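D-isomer specific 2-hydroxyacid dehydrogenase family protein (PDB 3HG7) probably acts as an NAD-dependent oxidoreductase of the D-isomer specific 2-hydroxyacid dehydrogenase family. Local coordinates at residues A[20-24]-A[25-29]; A[242-246]-A[247-251]. The protein carries 1 engineered substitution. All blocks are in the same frame, centred on the assembly; numbering follows the deposited sequence. Where two conformers were deposited one is given.

Contact 1: A[20-24]-A[25-29]; sequences RLLKA and AHLPH
L27 folds back toward the helix it has just left and lays its CD1 methyl beside the branch of L22, 4.4 Å from L22 CG. With its CG beside the backbone N and anti to the carbonyl carbon (chi1 -50°), L27 brings CD1 to 4.2 Å from L22 O, a loose contact. Two leucines suit a place where the last helical turn and the following loop share one apolar flank. A25 turns its small CB to within 3.6 Å of L22 O, a methyl short enough to lie close against the end of the helix. The backbone bonding is thinning out here: the A25 N-H is split between L21 O at 3.1 Å and L22 O at 3.3 Å, both weak bonds. H26 then takes a positive phi of 45°, which ends the helical path and sends the chain off in a new direction. Its imidazole leads away from the helix, while K23 also extends outward; both residues are exposed, and a polar or charged group suits such a place. The turn completes the link from helix 15-24 to strand 30-34 in a beta-alpha-beta crossover: L22 packs on L8 and L10 of strand 6-11 and on F293 and V294 of helix 286-301, which L21 also meets, and H29 pairs through its backbone with R6.

Contact 2: A[242-246]-A[247-251]; sequences TALRT and GKLGM
A243 CB meets K248 CB at 3.9 Å at the end of helix 237-245, with the K248 amide turned back to A243 O. That bond, 2.8 Å from K248 N to A243 O, lies in the carbonyl plane with an N-H...O angle of 148°, and L249 N adds a weak second bond to the same oxygen. The bond from K248 N spans five residues, as the outer bond of a Schellman motif does, but the inner one is missing, G247 N being 4.1 Å from L244 O. G247 makes the reversal with a positive phi of 70°, readily reached by a residue without a side chain. On the tighter, buried side the L244 CD2 methyl packs 4.2 Å from L249 CB and 3.8 Å from the backbone at M251 C, while A243, a mere methyl, allows the chain to pass close by. The solvent side is looser. There T246 holds its hydroxyl between the backbone N and the carbonyl carbon (chi1 62°), where T246 OG1 donates to T242 O over 2.8 Å from above the carbonyl plane, supplementing the weak backbone bond from T246 N to the same oxygen. K248, bent at chi2 and chi3, crosses the threonine at a slant with K248 CE 4.1 Å from T246 OG1, and R245 extends outward. The turn joins helix 237-245 to strand 251-254: N273 ND2 bonds both L244 O and G250 O, L244 packs on L274 of strand 274-276, and M251 pairs through its backbone with A224 and with L226 of strand 225-228.

Contacts 1 and 2 are separate helix-to-strand turns, 52 Å apart between centres and about 35 Å between nearest atoms, on opposite sides of the chain's centre. Contact 1 comes first along the chain and leads from helix 15-24 into strand 30-34, at the edge of the five-stranded parallel sheet. Contact 2 follows much later, leading from helix 237-245 into strand 251-254 within the seven-stranded parallel sheet, in the probable NAD-binding domain. They share no helix, strand or sheet. Each closes a crossover between adjacent parallel strands in its own half of this two-domain dehydrogenase fold, and each turns at a positive-phi residue, H26 or G247, but the two differ in their bonding.

Contact 1: A[20-24]-A[25-29]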
loop_
_atom_site.group_PDB
_atom_site.type_symbol
_atom_site.label_atom_id
_atom_site.label_comp_id
_atom_site.label_asym_id
_atom_site.label_seq_id
_atom_site.Cartn_x
_atom_site.Cartn_y
_atom_site.Cartn_z
ATOM N N ARG A 20 17.315 -3.611 -18.000
ATOM C CA ARG A 20 17.772 -2.408 -18.693
ATOM C C ARG A 20 18.378 -1.435 -17.687
ATOM O O ARG A 20 19.488 -0.963 -17.887
ATOM C CB ARG A 20 16.627 -1.734 -19.461
ATOM C CG ARG A 20 16.944 -0.335 -19.984
ATOM C CD ARG A 20 15.960 0.116 -21.055
ATOM N NE ARG A 20 14.593 0.213 -20.562
ATOM C CZ ARG A 20 14.170 1.111 -19.679
ATOM N NH1 ARG A 20 15.014 1.988 -19.153
ATOM N NH2 ARG A 20 12.899 1.116 -19.314
ATOM N N LEU A 21 17.663 -1.161 -16.607
ATOM C CA LEU A 21 18.112 -0.175 -15.619
ATOM C C LEU A 21 19.404 -0.578 -14.919
ATOM O O LEU A 21 20.337 0.241 -14.748
ATOM C CB LEU A 21 17.021 0.038 -14.583
ATOM C CG LEU A 21 15.808 0.887 -14.977
ATOM C CD1 LEU A 21 14.698 0.671 -13.994
ATOM C CD2 LEU A 21 16.251 2.370 -15.043
ATOM N N LEU A 22 19.447 -1.835 -14.505
ATOM C CA LEU A 22 20.629 -2.390 -13.834
ATOM C C LEU A 22 21.864 -2.526 -14.724
ATOM O O LEU A 22 22.994 -2.392 -14.242
ATOM C CB LEU A 22 20.276 -3.723 -13.174
ATOM C CG LEU A 22 19.961 -3.722 -11.673
ATOM C CD1 LEU A 22 19.531 -2.356 -11.071
ATOM C CD2 LEU A 22 18.950 -4.792 -11.339
ATOM N N LYS A 23 21.652 -2.801 -16.011
ATOM C CA LYS A 23 22.742 -2.829 -16.988
ATOM C C LYS A 23 23.282 -1.416 -17.248
ATOM O O LYS A 23 24.459 -1.247 -17.577
ATOM C CB LYS A 23 22.295 -3.462 -18.309
ATOM C CG LYS A 23 22.417 -4.979 -18.356
ATOM C CD LYS A 23 21.905 -5.492 -19.706
ATOM C CE LYS A 23 22.049 -6.998 -19.840
ATOM N NZ LYS A 23 21.636 -7.445 -21.204
ATOM N N ALA A 24 22.418 -0.413 -17.083
ATOM C CA ALA A 24 22.825 0.980 -17.252
ATOM C C ALA A 24 23.666 1.442 -16.056
ATOM O O ALA A 24 24.564 2.281 -16.209
ATOM C CB ALA A 24 21.619 1.876 -17.435
ATOM N N ALA A 25 23.389 0.862 -14.883
ATOM C CA ALA A 25 24.042 1.251 -13.624
ATOM C C ALA A 25 25.506 0.821 -13.536
ATOM O O ALA A 25 26.241 1.305 -12.665
ATOM C CB ALA A 25 23.269 0.696 -12.445
ATOM N N HIS A 26 25.904 -0.090 -14.428
ATOM C CA HIS A 26 27.286 -0.573 -14.507
ATOM C C HIS A 26 27.849 -0.889 -13.110
ATOM O O HIS A 26 28.644 -0.121 -12.561
ATOM C CB HIS A 26 28.160 0.447 -15.263
ATOM C CG HIS A 26 29.392 -0.141 -15.884
ATOM N ND1 HIS A 26 29.401 -1.374 -16.501
ATOM C CD2 HIS A 26 30.647 0.353 -16.012
ATOM C CE1 HIS A 26 30.614 -1.624 -16.961
ATOM N NE2 HIS A 26 31.388 -0.591 -16.679
ATOM N N LEU A 27 27.403 -2.009 -12.541
ATOM C CA LEU A 27 27.824 -2.476 -11.233
ATOM C C LEU A 27 28.883 -3.521 -11.492
ATOM O O LEU A 27 28.621 -4.523 -12.161
ATOM C CB LEU A 27 26.642 -3.088 -10.472
ATOM C CG LEU A 27 25.359 -2.242 -10.415
ATOM C CD1 LEU A 27 24.111 -3.109 -10.285
ATOM C CD2 LEU A 27 25.380 -1.192 -9.313
ATOM N N PRO A 28 30.106 -3.273 -11.004
ATOM C CA PRO A 28 31.190 -4.206 -11.302
ATOM C C PRO A 28 31.050 -5.495 -10.498
ATOM O O PRO A 28 30.425 -5.502 -9.445
ATOM C CB PRO A 28 32.443 -3.422 -10.896
ATOM C CG PRO A 28 31.964 -2.466 -9.843
ATOM C CD PRO A 28 30.551 -2.114 -10.202
ATOM N N HIS A 29 31.602 -6.583 -11.017
ATOM C CA HIS A 29 31.629 -7.857 -10.313
ATOM C C HIS A 29 30.208 -8.364 -10.002
ATOM O O HIS A 29 29.986 -9.027 -8.979
ATOM C CB HIS A 29 32.444 -7.762 -9.004
ATOM C CG HIS A 29 33.530 -6.718 -9.018
ATOM N ND1 HIS A 29 34.680 -6.846 -9.770
ATOM C CD2 HIS A 29 33.644 -5.545 -8.350
ATOM C CE1 HIS A 29 35.448 -5.784 -9.576
ATOM N NE2 HIS A 29 34.841 -4.979 -8.720
#

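Contact 2: A[242-246]-A[247-251]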
loop_
_atom_site.group_PDB
_atom_site.type_symbol
_atom_site.label_atom_id
_atom_site.label_comp_id
_atom_site.label_asym_id
_atom_site.label_seq_id
_atom_site.Cartn_x
_atom_site.Cartn_y
_atom_site.Cartn_z
ATOM N N THR A 242 -22.599 -3.863 6.480
ATOM C CA THR A 242 -23.812 -3.469 7.170
ATOM C C THR A 242 -23.776 -1.972 7.452
ATOM O O THR A 242 -24.785 -1.302 7.317
ATOM C CB THR A 242 -24.021 -4.318 8.454
ATOM O OG1 THR A 242 -24.053 -5.711 8.093
ATOM C CG2 THR A 242 -25.338 -3.948 9.150
ATOM N N ALA A 243 -22.601 -1.453 7.804
ATOM C CA ALA A 243 -22.412 -0.004 7.989
ATOM C C ALA A 243 -22.827 0.809 6.759
ATOM O O ALA A 243 -23.538 1.815 6.879
ATOM C CB ALA A 243 -20.965 0.301 8.353
ATOM N N LEU A 244 -22.374 0.354 5.584
ATOM C CA LEU A 244 -22.686 0.987 4.303
ATOM C C LEU A 244 -24.142 0.786 3.902
ATOM O O LEU A 244 -24.715 1.624 3.216
ATOM C CB LEU A 244 -21.752 0.452 3.187
ATOM C CG LEU A 244 -20.292 0.883 3.291
ATOM C CD1 LEU A 244 -19.411 0.051 2.354
ATOM C CD2 LEU A 244 -20.178 2.365 2.983
ATOM N N ARG A 245 -24.733 -0.325 4.329
ATOM C CA ARG A 245 -26.133 -0.616 4.005
ATOM C C ARG A 245 -27.162 0.154 4.867
ATOM O O ARG A 245 -28.302 0.365 4.446
ATOM C CB ARG A 245 -26.396 -2.127 4.077
ATOM C CG ARG A 245 -25.980 -2.885 2.827
ATOM C CD ARG A 245 -26.138 -4.392 2.998
ATOM N NE ARG A 245 -26.071 -5.088 1.711
ATOM C CZ ARG A 245 -25.871 -6.397 1.557
ATOM N NH1 ARG A 245 -25.704 -7.191 2.614
ATOM N NH2 ARG A 245 -25.828 -6.917 0.337
ATOM N N THR A 246 -26.745 0.583 6.055
ATOM C CA THR A 246 -27.670 1.171 7.034
ATOM C C THR A 246 -27.345 2.631 7.365
ATOM O O THR A 246 -27.764 3.151 8.408
ATOM C CB THR A 246 -27.724 0.326 8.344
ATOM O OG1 THR A 246 -26.432 0.308 8.970
ATOM C CG2 THR A 246 -28.176 -1.113 8.050
ATOM N N GLY A 247 -26.595 3.282 6.480
ATOM C CA GLY A 247 -26.296 4.709 6.611
ATOM C C GLY A 247 -25.359 5.074 7.749
ATOM O O GLY A 247 -25.401 6.197 8.258
ATOM N N LYS A 248 -24.511 4.130 8.144
ATOM C CA LYS A 248 -23.558 4.357 9.224
ATOM C C LYS A 248 -22.290 5.039 8.712
ATOM O O LYS A 248 -21.547 5.671 9.483
ATOM C CB LYS A 248 -23.217 3.028 9.902
ATOM C CG LYS A 248 -23.196 3.101 11.420
ATOM C CD LYS A 248 -24.541 3.548 12.013
ATOM C CE LYS A 248 -25.448 2.358 12.324
ATOM N NZ LYS A 248 -26.403 2.660 13.432
ATOM N N LEU A 249 -22.071 4.903 7.403
ATOM C CA LEU A 249 -20.895 5.413 6.700
ATOM C C LEU A 249 -21.349 5.770 5.292
ATOM O O LEU A 249 -22.239 5.113 4.741
ATOM C CB LEU A 249 -19.800 4.336 6.647
ATOM C CG LEU A 249 -18.420 4.731 6.121
ATOM C CD1 LEU A 249 -17.826 5.841 6.973
ATOM C CD2 LEU A 249 -17.490 3.535 6.070
ATOM N N GLY A 250 -20.757 6.811 4.706
ATOM C CA GLY A 250 -21.260 7.326 3.421
ATOM C C GLY A 250 -20.777 6.458 2.268
ATOM O O GLY A 250 -21.562 5.990 1.424
ATOM N N MET A 251 -19.473 6.247 2.246
ATOM C CA MET A 251 -18.849 5.503 1.161
ATOM C C MET A 251 -17.612 4.827 1.697
ATOM O O MET A 251 -17.026 5.291 2.685
ATOM C CB MET A 251 -18.462 6.458 0.022
ATOM C CG MET A 251 -19.635 7.024 -0.824
ATOM S SD MET A 251 -20.097 6.048 -2.284
ATOM C CE MET A 251 -18.528 5.235 -2.607
#